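Local coordinates for protein of unknown function DUF574 (PDB 3GIW), which is of unknown function but binds S-adenosyl-L-homocysteine and is probably a methyltransferase with a Rossmann-type fold, at residues A[26-34]-A[55-63]; A[90-100]-A[123-133]. All coordinates share one frame; numbering follows the deposited sequence. Where two conformers were deposited one is given.

In the fold
Interactions 1 and 2 lie in one Rossmann-type domain, their centres about 21 Å apart, and both are partly buried. Interaction 1 joins two helices, 24-31 and 55-75, at the S-adenosyl-L-homocysteine site; its middle is largely apolar, with one side-chain hydrogen bond, between two residues that bind the ligand. Interaction 2 belongs to the flank of the sheet, where the crossover helix 95-102 meets the loop leading into the outermost strand 132-137, and side chains there bind mainly to backbone and hydroxyl groups. The two contacts share no helix or strand, but they do touch: Arg63 NH2 of interaction 1 lies 3.0 Å from Thr91 O of interaction 2.

Interaction 1. Residues A[26-34]-A[55-63]; sequences RIYDYIIGG and LPVHMRANR
Tyr28 lies alongside Met59, a selenomethionine, where helix 24-31 crosses helix 55-75 beside the S-adenosyl-L-homocysteine site of this Rossmann-type fold. The axes of segments 26-31 and 55-63 approach to 9.9 Å at 102°, so the helices meet through a compact patch. The two side chains run antiparallel, side by side, with Tyr28 CD2 4.0 Å from Met59 CG. Met59 SE stands 5.0 Å from the centroid of the Tyr28 ring, an oblique Met-aromatic contact. Both residues were modelled in two conformers, and this geometry belongs to one of them. Ile31 lies athwart the Met59 chain and brings CG2 to 3.5 Å from SE. That methyl also packs on Pro56, 3.8 Å from its CB, while Ile31 CD1 touches Leu55 CD2. Ile32 adds CG2 at 3.7 Å from Met59 CB, just before Gly33 ends the helix in a Schellman motif.

The polar end of the patch is set by Tyr28, whose ring, with CG anti to the backbone N (chi1 -179°), reaches across to helix 55-75. Asn62 ND2 donates to Tyr28 OH at 3.1 Å, almost straight at 165°, with the oxygen in the amide plane and the ring nearly perpendicular to that amide. Further out, Asn62 OD1 is hydrogen-bonded to Ser199 OG, which fixes the amide from its other end. An alanine at Asn62 is likely to leave both hydroxyls without this partner and the Tyr28 ring freer to shift. Tyr28, Asn62 and Arg63 all bind S-adenosyl-L-homocysteine in this protein, although the ligand is absent from this chain. Beside the Asn62 bond, Tyr28 OH rests 3.4 Å from Arg63 CB.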
loop_
_atom_site.group_PDB
_atom_site.type_symbol
_atom_site.label_atom_id
_atom_site.label_comp_id
_atom_site.label_asym_id
_atom_site.label_seq_id
_atom_site.Cartn_x
_atom_site.Cartn_y
_atom_site.Cartn_z
ATOM N N ARG A 26 5.042 11.702 -0.465
ATOM C CA ARG A 26 6.259 12.435 -0.160
ATOM C C ARG A 26 6.469 12.614 1.353
ATOM O O ARG A 26 7.603 12.546 1.841
ATOM C CB ARG A 26 6.246 13.808 -0.872
ATOM C CG ARG A 26 6.043 13.708 -2.402
ATOM C CD ARG A 26 5.824 15.062 -3.055
ATOM N NE ARG A 26 5.053 14.919 -4.307
ATOM C CZ ARG A 26 4.801 15.946 -5.127
ATOM N NH1 ARG A 26 5.230 17.167 -4.804
ATOM N NH2 ARG A 26 4.123 15.750 -6.250
ATOM N N ILE A 27 5.379 12.847 2.097
ATOM C CA ILE A 27 5.487 12.842 3.568
ATOM C C ILE A 27 5.982 11.479 4.054
ATOM O O ILE A 27 6.872 11.393 4.915
ATOM C CB ILE A 27 4.102 13.153 4.226
ATOM C CG1 ILE A 27 3.670 14.596 3.930
ATOM C CG2 ILE A 27 4.139 12.885 5.741
ATOM C CD1 ILE A 27 2.192 14.888 4.224
ATOM N N TYR A 28 5.403 10.413 3.510
ATOM C CA TYR A 28 5.790 9.056 3.922
ATOM C C TYR A 28 7.297 8.859 3.651
ATOM O O TYR A 28 8.070 8.386 4.523
ATOM C CB TYR A 28 4.938 8.056 3.155
ATOM C CG TYR A 28 5.165 6.599 3.443
ATOM C CD1 TYR A 28 6.058 5.858 2.699
ATOM C CD2 TYR A 28 4.413 5.927 4.402
ATOM C CE1 TYR A 28 6.231 4.501 2.942
ATOM C CE2 TYR A 28 4.560 4.577 4.619
ATOM C CZ TYR A 28 5.463 3.868 3.889
ATOM O OH TYR A 28 5.569 2.505 4.140
ATOM N N ASP A 29 7.745 9.238 2.449
ATOM C CA ASP A 29 9.147 9.083 2.130
ATOM C C ASP A 29 10.058 9.897 3.058
ATOM O O ASP A 29 11.085 9.390 3.505
ATOM C CB ASP A 29 9.419 9.443 0.660
ATOM C CG ASP A 29 10.709 8.856 0.136
ATOM O OD1 ASP A 29 10.868 7.629 0.187
ATOM O OD2 ASP A 29 11.546 9.629 -0.351
ATOM N N TYR A 30 9.687 11.143 3.328
ATOM C CA TYR A 30 10.418 11.992 4.285
ATOM C C TYR A 30 10.563 11.259 5.620
ATOM O O TYR A 30 11.674 11.101 6.151
ATOM C CB TYR A 30 9.714 13.334 4.471
ATOM C CG TYR A 30 10.246 14.099 5.652
ATOM C CD1 TYR A 30 11.546 14.578 5.657
ATOM C CD2 TYR A 30 9.465 14.316 6.776
ATOM C CE1 TYR A 30 12.045 15.264 6.730
ATOM C CE2 TYR A 30 9.934 15.002 7.864
ATOM C CZ TYR A 30 11.243 15.486 7.840
ATOM O OH TYR A 30 11.768 16.172 8.936
ATOM N N ILE A 31 9.443 10.781 6.155
ATOM C CA ILE A 31 9.455 10.159 7.483
ATOM C C ILE A 31 10.281 8.867 7.532
ATOM O O ILE A 31 10.933 8.645 8.538
ATOM C CB ILE A 31 8.004 9.948 7.975
ATOM C CG1 ILE A 31 7.289 11.278 8.226
ATOM C CG2 ILE A 31 7.926 8.964 9.197
ATOM C CD1 ILE A 31 7.805 12.148 9.405
ATOM N N ILE A 32 10.268 8.036 6.487
ATOM C CA ILE A 32 11.007 6.774 6.485
ATOM C C ILE A 32 12.471 6.931 6.028
ATOM O O ILE A 32 13.188 5.921 5.903
ATOM C CB ILE A 32 10.322 5.610 5.727
ATOM C CG1 ILE A 32 10.291 5.845 4.226
ATOM C CG2 ILE A 32 8.921 5.338 6.322
ATOM C CD1 ILE A 32 9.893 4.630 3.433
ATOM N N GLY A 33 12.913 8.165 5.772
ATOM C CA GLY A 33 14.340 8.454 5.534
ATOM C C GLY A 33 14.759 8.608 4.085
ATOM O O GLY A 33 15.961 8.601 3.795
ATOM N N GLY A 34 13.804 8.702 3.168
ATOM C CA GLY A 34 14.127 8.921 1.756
ATOM C C GLY A 34 14.393 10.381 1.464
ATOM O O GLY A 34 14.416 11.243 2.367
ATOM N N LEU A 55 4.951 8.235 14.851
ATOM C CA LEU A 55 4.699 8.248 13.398
ATOM C C LEU A 55 5.765 7.478 12.561
ATOM O O LEU A 55 5.407 6.680 11.682
ATOM C CB LEU A 55 4.436 9.682 12.869
ATOM C CG LEU A 55 4.068 9.773 11.396
ATOM C CD1 LEU A 55 2.723 9.130 11.124
ATOM C CD2 LEU A 55 4.102 11.240 10.945
ATOM N N PRO A 56 7.072 7.721 12.800
ATOM C CA PRO A 56 8.084 6.969 12.009
ATOM C C PRO A 56 8.069 5.460 12.267
ATOM O O PRO A 56 8.378 4.702 11.378
ATOM C CB PRO A 56 9.428 7.610 12.383
ATOM C CG PRO A 56 9.075 8.876 13.170
ATOM C CD PRO A 56 7.671 8.722 13.697
ATOM N N VAL A 57 7.779 5.032 13.503
ATOM C CA VAL A 57 7.699 3.605 13.833
ATOM C C VAL A 57 6.539 2.990 13.038
ATOM O O VAL A 57 6.682 1.943 12.409
ATOM C CB VAL A 57 7.510 3.419 15.370
ATOM C CG1 VAL A 57 7.107 1.994 15.702
ATOM C CG2 VAL A 57 8.818 3.810 16.126
ATOM N N HIS A 58 5.409 3.682 13.029
ATOM C CA HIS A 58 4.228 3.265 12.248
ATOM C C HIS A 58 4.524 3.141 10.744
ATOM O O HIS A 58 4.210 2.132 10.105
ATOM C CB HIS A 58 3.081 4.269 12.551
ATOM C CG HIS A 58 1.982 4.346 11.534
ATOM N ND1 HIS A 58 0.870 3.519 11.563
ATOM C CD2 HIS A 58 1.783 5.220 10.519
ATOM C CE1 HIS A 58 0.069 3.873 10.575
ATOM N NE2 HIS A 58 0.599 4.884 9.913
HETATM N N MSE A 59 5.175 4.150 10.172
HETATM C CA MSE A 59 5.400 4.175 8.728
HETATM C C MSE A 59 6.453 3.109 8.347
HETATM O O MSE A 59 6.275 2.395 7.352
HETATM C CB MSE A 59 5.739 5.607 8.286
HETATM C CG MSE A 59 4.528 6.525 8.330
HETATM SE SE MSE A 59 4.875 8.250 7.616
HETATM C CE MSE A 59 3.074 8.699 7.067
ATOM N N ARG A 60 7.511 2.949 9.144
ATOM C CA ARG A 60 8.482 1.905 8.893
ATOM C C ARG A 60 7.839 0.499 9.029
ATOM O O ARG A 60 8.109 -0.408 8.211
ATOM C CB ARG A 60 9.686 2.135 9.800
ATOM C CG ARG A 60 10.486 3.402 9.407
ATOM C CD ARG A 60 11.553 3.835 10.427
ATOM N NE ARG A 60 12.798 4.257 9.763
ATOM C CZ ARG A 60 13.191 5.509 9.504
ATOM N NH1 ARG A 60 12.461 6.567 9.834
ATOM N NH2 ARG A 60 14.353 5.709 8.892
ATOM N N ALA A 61 6.954 0.318 10.016
ATOM C CA ALA A 61 6.310 -0.958 10.204
ATOM C C ALA A 61 5.394 -1.308 9.028
ATOM O O ALA A 61 5.249 -2.480 8.658
ATOM C CB ALA A 61 5.489 -0.986 11.544
ATOM N N ASN A 62 4.739 -0.323 8.449
ATOM C CA ASN A 62 3.915 -0.575 7.268
ATOM C C ASN A 62 4.766 -1.045 6.085
ATOM O O ASN A 62 4.409 -2.021 5.395
ATOM C CB ASN A 62 3.109 0.661 6.888
ATOM C CG ASN A 62 2.343 0.477 5.580
ATOM O OD1 ASN A 62 1.271 -0.117 5.590
ATOM N ND2 ASN A 62 2.940 0.902 4.475
ATOM N N ARG A 63 5.918 -0.410 5.876
ATOM C CA ARG A 63 6.818 -0.834 4.804
ATOM C C ARG A 63 7.322 -2.241 5.064
ATOM O O ARG A 63 7.368 -3.089 4.126
ATOM C CB ARG A 63 7.954 0.164 4.581
ATOM C CG ARG A 63 8.720 -0.105 3.256
ATOM C CD ARG A 63 7.936 0.278 2.007
ATOM N NE ARG A 63 8.628 -0.145 0.779
ATOM C CZ ARG A 63 8.246 0.213 -0.450
ATOM N NH1 ARG A 63 7.196 1.019 -0.620
ATOM N NH2 ARG A 63 8.923 -0.238 -1.511
#

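Interaction 2. Residues A[90-100]-A[123-133]; sequences PTSPNLHEIAQ and GLLASTPEGRT
His96 and Gln100, one turn apart on helix 95-102, reach into the loop that leads from helix 122-125 to the edge strand 132-137. The helix is the crossover of a beta-alpha-beta unit linking strands 81-85 and 107-112. Leu124 O sits over the rim of one face of the His96 ring, 3.5 Å from CE1, and Glu97 CG over the rim of the other. With CG placed between the backbone N and the carbonyl carbon (chi1 82°), the ring points NE2 at Ala126 O, 2.9 Å away, which it meets from above the carbonyl plane at the centre of an inverse gamma turn. Thr133 stands nearly perpendicular to the His96 side chain, its CG2 3.7 Å from CG, while its OG1 donates to Leu124 O.

Gln100 and Thr128 pass each other head to tail. Thr128 N gives an almost straight bond of 3.0 Å to Gln100 OE1, at 174°, and Gln100 NE2 donates to Ser127 OG, also at 3.0 Å. At the far end, Pro90 CG packs 3.9 Å from Leu124 CG.

Outside partners complete the network: Tyr110 OH bonds His96 ND1, Ser106 O takes a second bond from Gln100 NE2, and Pro104 O pairs with Thr128 OG1. Held at both nitrogens, the His96 ring has its rotation fixed; the Gln100 amide holds the Ser127 hydroxyl and the Thr128 N-H, while His96 holds Ala126 O, so the two side chains together tie 126-128 to the helix.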
loop_
_atom_site.group_PDB
_atom_site.type_symbol
_atom_site.label_atom_id
_atom_site.label_comp_id
_atom_site.label_asym_id
_atom_site.label_seq_id
_atom_site.Cartn_x
_atom_site.Cartn_y
_atom_site.Cartn_z
ATOM N N PRO A 90 9.347 5.053 -5.021
ATOM C CA PRO A 90 10.173 3.841 -5.023
ATOM C C PRO A 90 11.149 3.820 -3.843
ATOM O O PRO A 90 11.801 4.825 -3.548
ATOM C CB PRO A 90 10.903 3.929 -6.371
ATOM C CG PRO A 90 10.003 4.636 -7.193
ATOM C CD PRO A 90 9.391 5.704 -6.329
ATOM N N THR A 91 11.234 2.684 -3.169
ATOM C CA THR A 91 12.078 2.499 -1.995
ATOM C C THR A 91 12.567 1.052 -1.962
ATOM O O THR A 91 11.795 0.126 -2.137
ATOM C CB THR A 91 11.307 2.779 -0.690
ATOM O OG1 THR A 91 10.577 4.006 -0.818
ATOM C CG2 THR A 91 12.264 2.838 0.505
ATOM N N SER A 92 13.841 0.858 -1.692
ATOM C CA SER A 92 14.476 -0.437 -1.805
ATOM C C SER A 92 14.271 -1.268 -0.547
ATOM O O SER A 92 14.473 -0.771 0.573
ATOM C CB SER A 92 15.977 -0.246 -2.025
ATOM O OG SER A 92 16.560 -1.462 -2.412
ATOM N N PRO A 93 13.869 -2.544 -0.700
ATOM C CA PRO A 93 13.491 -3.215 -1.938
ATOM C C PRO A 93 12.071 -2.890 -2.384
ATOM O O PRO A 93 11.139 -2.827 -1.571
ATOM C CB PRO A 93 13.607 -4.695 -1.563
ATOM C CG PRO A 93 13.222 -4.716 -0.152
ATOM C CD PRO A 93 13.772 -3.460 0.450
ATOM N N ASN A 94 11.906 -2.708 -3.683
ATOM C CA ASN A 94 10.565 -2.501 -4.219
ATOM C C ASN A 94 9.872 -3.851 -4.340
ATOM O O ASN A 94 10.520 -4.914 -4.309
ATOM C CB ASN A 94 10.628 -1.835 -5.587
ATOM C CG ASN A 94 11.007 -0.381 -5.507
ATOM O OD1 ASN A 94 10.253 0.423 -4.965
ATOM N ND2 ASN A 94 12.171 -0.038 -6.059
ATOM N N LEU A 95 8.553 -3.789 -4.466
ATOM C CA LEU A 95 7.714 -4.986 -4.530
ATOM C C LEU A 95 8.264 -5.976 -5.563
ATOM O O LEU A 95 8.415 -7.177 -5.281
ATOM C CB LEU A 95 6.269 -4.586 -4.869
ATOM C CG LEU A 95 5.224 -5.683 -4.696
ATOM C CD1 LEU A 95 3.845 -5.116 -4.419
ATOM C CD2 LEU A 95 5.182 -6.555 -5.878
ATOM N N HIS A 96 8.549 -5.508 -6.779
ATOM C CA HIS A 96 9.042 -6.433 -7.814
ATOM C C HIS A 96 10.393 -7.072 -7.527
ATOM O O HIS A 96 10.685 -8.161 -8.039
ATOM C CB HIS A 96 9.025 -5.810 -9.240
ATOM C CG HIS A 96 10.197 -4.949 -9.563
ATOM N ND1 HIS A 96 10.277 -3.630 -9.162
ATOM C CD2 HIS A 96 11.321 -5.207 -10.276
ATOM C CE1 HIS A 96 11.419 -3.120 -9.610
ATOM N NE2 HIS A 96 12.074 -4.058 -10.274
ATOM N N GLU A 97 11.224 -6.367 -6.776
ATOM C CA GLU A 97 12.557 -6.874 -6.447
ATOM C C GLU A 97 12.406 -8.055 -5.484
ATOM O O GLU A 97 13.124 -9.060 -5.609
ATOM C CB GLU A 97 13.417 -5.734 -5.885
ATOM C CG GLU A 97 13.680 -4.673 -6.944
ATOM C CD GLU A 97 14.152 -3.319 -6.394
ATOM O OE1 GLU A 97 14.295 -3.126 -5.196
ATOM O OE2 GLU A 97 14.351 -2.407 -7.221
ATOM N N ILE A 98 11.447 -7.959 -4.567
ATOM C CA ILE A 98 11.150 -9.075 -3.654
ATOM C C ILE A 98 10.590 -10.263 -4.452
ATOM O O ILE A 98 11.081 -11.396 -4.328
ATOM C CB ILE A 98 10.184 -8.647 -2.541
ATOM C CG1 ILE A 98 10.845 -7.629 -1.621
ATOM C CG2 ILE A 98 9.702 -9.879 -1.729
ATOM C CD1 ILE A 98 9.835 -6.929 -0.724
ATOM N N ALA A 99 9.577 -10.010 -5.284
ATOM C CA ALA A 99 8.928 -11.084 -6.049
ATOM C C ALA A 99 9.920 -11.747 -6.996
ATOM O O ALA A 99 9.981 -12.970 -7.101
ATOM C CB ALA A 99 7.739 -10.526 -6.831
ATOM N N GLN A 100 10.706 -10.945 -7.700
ATOM C CA GLN A 100 11.641 -11.483 -8.705
ATOM C C GLN A 100 12.863 -12.218 -8.113
ATOM O O GLN A 100 13.449 -13.091 -8.775
ATOM C CB GLN A 100 12.039 -10.392 -9.721
ATOM C CG GLN A 100 10.872 -10.037 -10.690
ATOM C CD GLN A 100 11.188 -8.947 -11.695
ATOM O OE1 GLN A 100 12.245 -8.309 -11.632
ATOM N NE2 GLN A 100 10.301 -8.767 -12.654
ATOM N N GLY A 123 13.343 3.047 -11.761
ATOM C CA GLY A 123 13.587 1.953 -10.802
ATOM C C GLY A 123 12.483 0.913 -10.728
ATOM O O GLY A 123 12.745 -0.264 -10.483
ATOM N N LEU A 124 11.248 1.352 -10.953
ATOM C CA LEU A 124 10.111 0.433 -11.027
ATOM C C LEU A 124 10.184 -0.427 -12.292
ATOM O O LEU A 124 9.722 -1.564 -12.290
ATOM C CB LEU A 124 8.779 1.200 -10.974
ATOM C CG LEU A 124 8.576 2.058 -9.721
ATOM C CD1 LEU A 124 7.247 2.805 -9.867
ATOM C CD2 LEU A 124 8.619 1.215 -8.454
ATOM N N LEU A 125 10.715 0.147 -13.371
ATOM C CA LEU A 125 10.785 -0.513 -14.665
ATOM C C LEU A 125 12.014 -1.433 -14.848
ATOM O O LEU A 125 12.083 -2.187 -15.843
ATOM C CB LEU A 125 10.742 0.564 -15.771
ATOM C CG LEU A 125 9.468 1.416 -15.856
ATOM C CD1 LEU A 125 9.558 2.486 -16.947
ATOM C CD2 LEU A 125 8.242 0.526 -16.061
ATOM N N ALA A 126 12.955 -1.380 -13.911
ATOM C CA ALA A 126 14.175 -2.195 -13.955
ATOM C C ALA A 126 13.896 -3.644 -13.524
ATOM O O ALA A 126 14.084 -4.016 -12.361
ATOM C CB ALA A 126 15.259 -1.587 -13.091
ATOM N N SER A 127 13.488 -4.445 -14.502
ATOM C CA SER A 127 13.045 -5.825 -14.314
ATOM C C SER A 127 14.161 -6.811 -14.616
ATOM O O SER A 127 15.066 -6.501 -15.392
ATOM C CB SER A 127 11.871 -6.094 -15.252
ATOM O OG SER A 127 11.364 -7.410 -15.087
ATOM N N THR A 128 14.109 -7.990 -13.996
ATOM C CA THR A 128 14.861 -9.134 -14.494
ATOM C C THR A 128 14.468 -9.340 -15.953
ATOM O O THR A 128 13.373 -8.949 -16.356
ATOM C CB THR A 128 14.495 -10.430 -13.755
ATOM O OG1 THR A 128 13.071 -10.592 -13.781
ATOM C CG2 THR A 128 14.999 -10.436 -12.319
ATOM N N PRO A 129 15.364 -9.939 -16.766
ATOM C CA PRO A 129 14.987 -10.262 -18.148
ATOM C C PRO A 129 13.860 -11.294 -18.275
ATOM O O PRO A 129 13.073 -11.231 -19.227
ATOM C CB PRO A 129 16.292 -10.790 -18.776
ATOM C CG PRO A 129 17.196 -11.106 -17.638
ATOM C CD PRO A 129 16.760 -10.293 -16.453
ATOM N N GLU A 130 13.779 -12.223 -17.324
ATOM C CA GLU A 130 12.743 -13.263 -17.328
ATOM C C GLU A 130 11.350 -12.708 -17.017
ATOM O O GLU A 130 10.326 -13.295 -17.408
ATOM C CB GLU A 130 13.065 -14.345 -16.288
ATOM C CG GLU A 130 14.357 -15.128 -16.548
ATOM C CD GLU A 130 15.592 -14.528 -15.925
ATOM O OE1 GLU A 130 15.552 -13.364 -15.485
ATOM O OE2 GLU A 130 16.640 -15.222 -15.907
ATOM N N GLY A 131 11.319 -11.597 -16.289
ATOM C CA GLY A 131 10.076 -11.026 -15.769
ATOM C C GLY A 131 9.654 -9.794 -16.538
ATOM O O GLY A 131 10.246 -9.454 -17.573
ATOM N N ARG A 132 8.622 -9.114 -16.039
ATOM C CA ARG A 132 8.137 -7.879 -16.668
ATOM C C ARG A 132 7.625 -6.940 -15.594
ATOM O O ARG A 132 6.979 -7.385 -14.670
ATOM C CB ARG A 132 6.961 -8.111 -17.618
ATOM C CG ARG A 132 7.094 -9.243 -18.627
ATOM C CD ARG A 132 5.746 -9.471 -19.330
ATOM N NE ARG A 132 5.837 -10.500 -20.368
ATOM C CZ ARG A 132 4.842 -10.861 -21.188
ATOM N NH1 ARG A 132 3.641 -10.288 -21.096
ATOM N NH2 ARG A 132 5.048 -11.800 -22.116
ATOM N N THR A 133 7.858 -5.650 -15.760
ATOM C CA THR A 133 7.199 -4.631 -14.929
ATOM C C THR A 133 6.721 -3.470 -15.798
ATOM O O THR A 133 7.270 -3.196 -16.887
ATOM C CB THR A 133 8.116 -4.093 -13.813
ATOM O OG1 THR A 133 9.166 -3.318 -14.402
ATOM C CG2 THR A 133 8.689 -5.216 -12.983
HETATM O O HOH W 1 14.683 -1.712 -9.519
#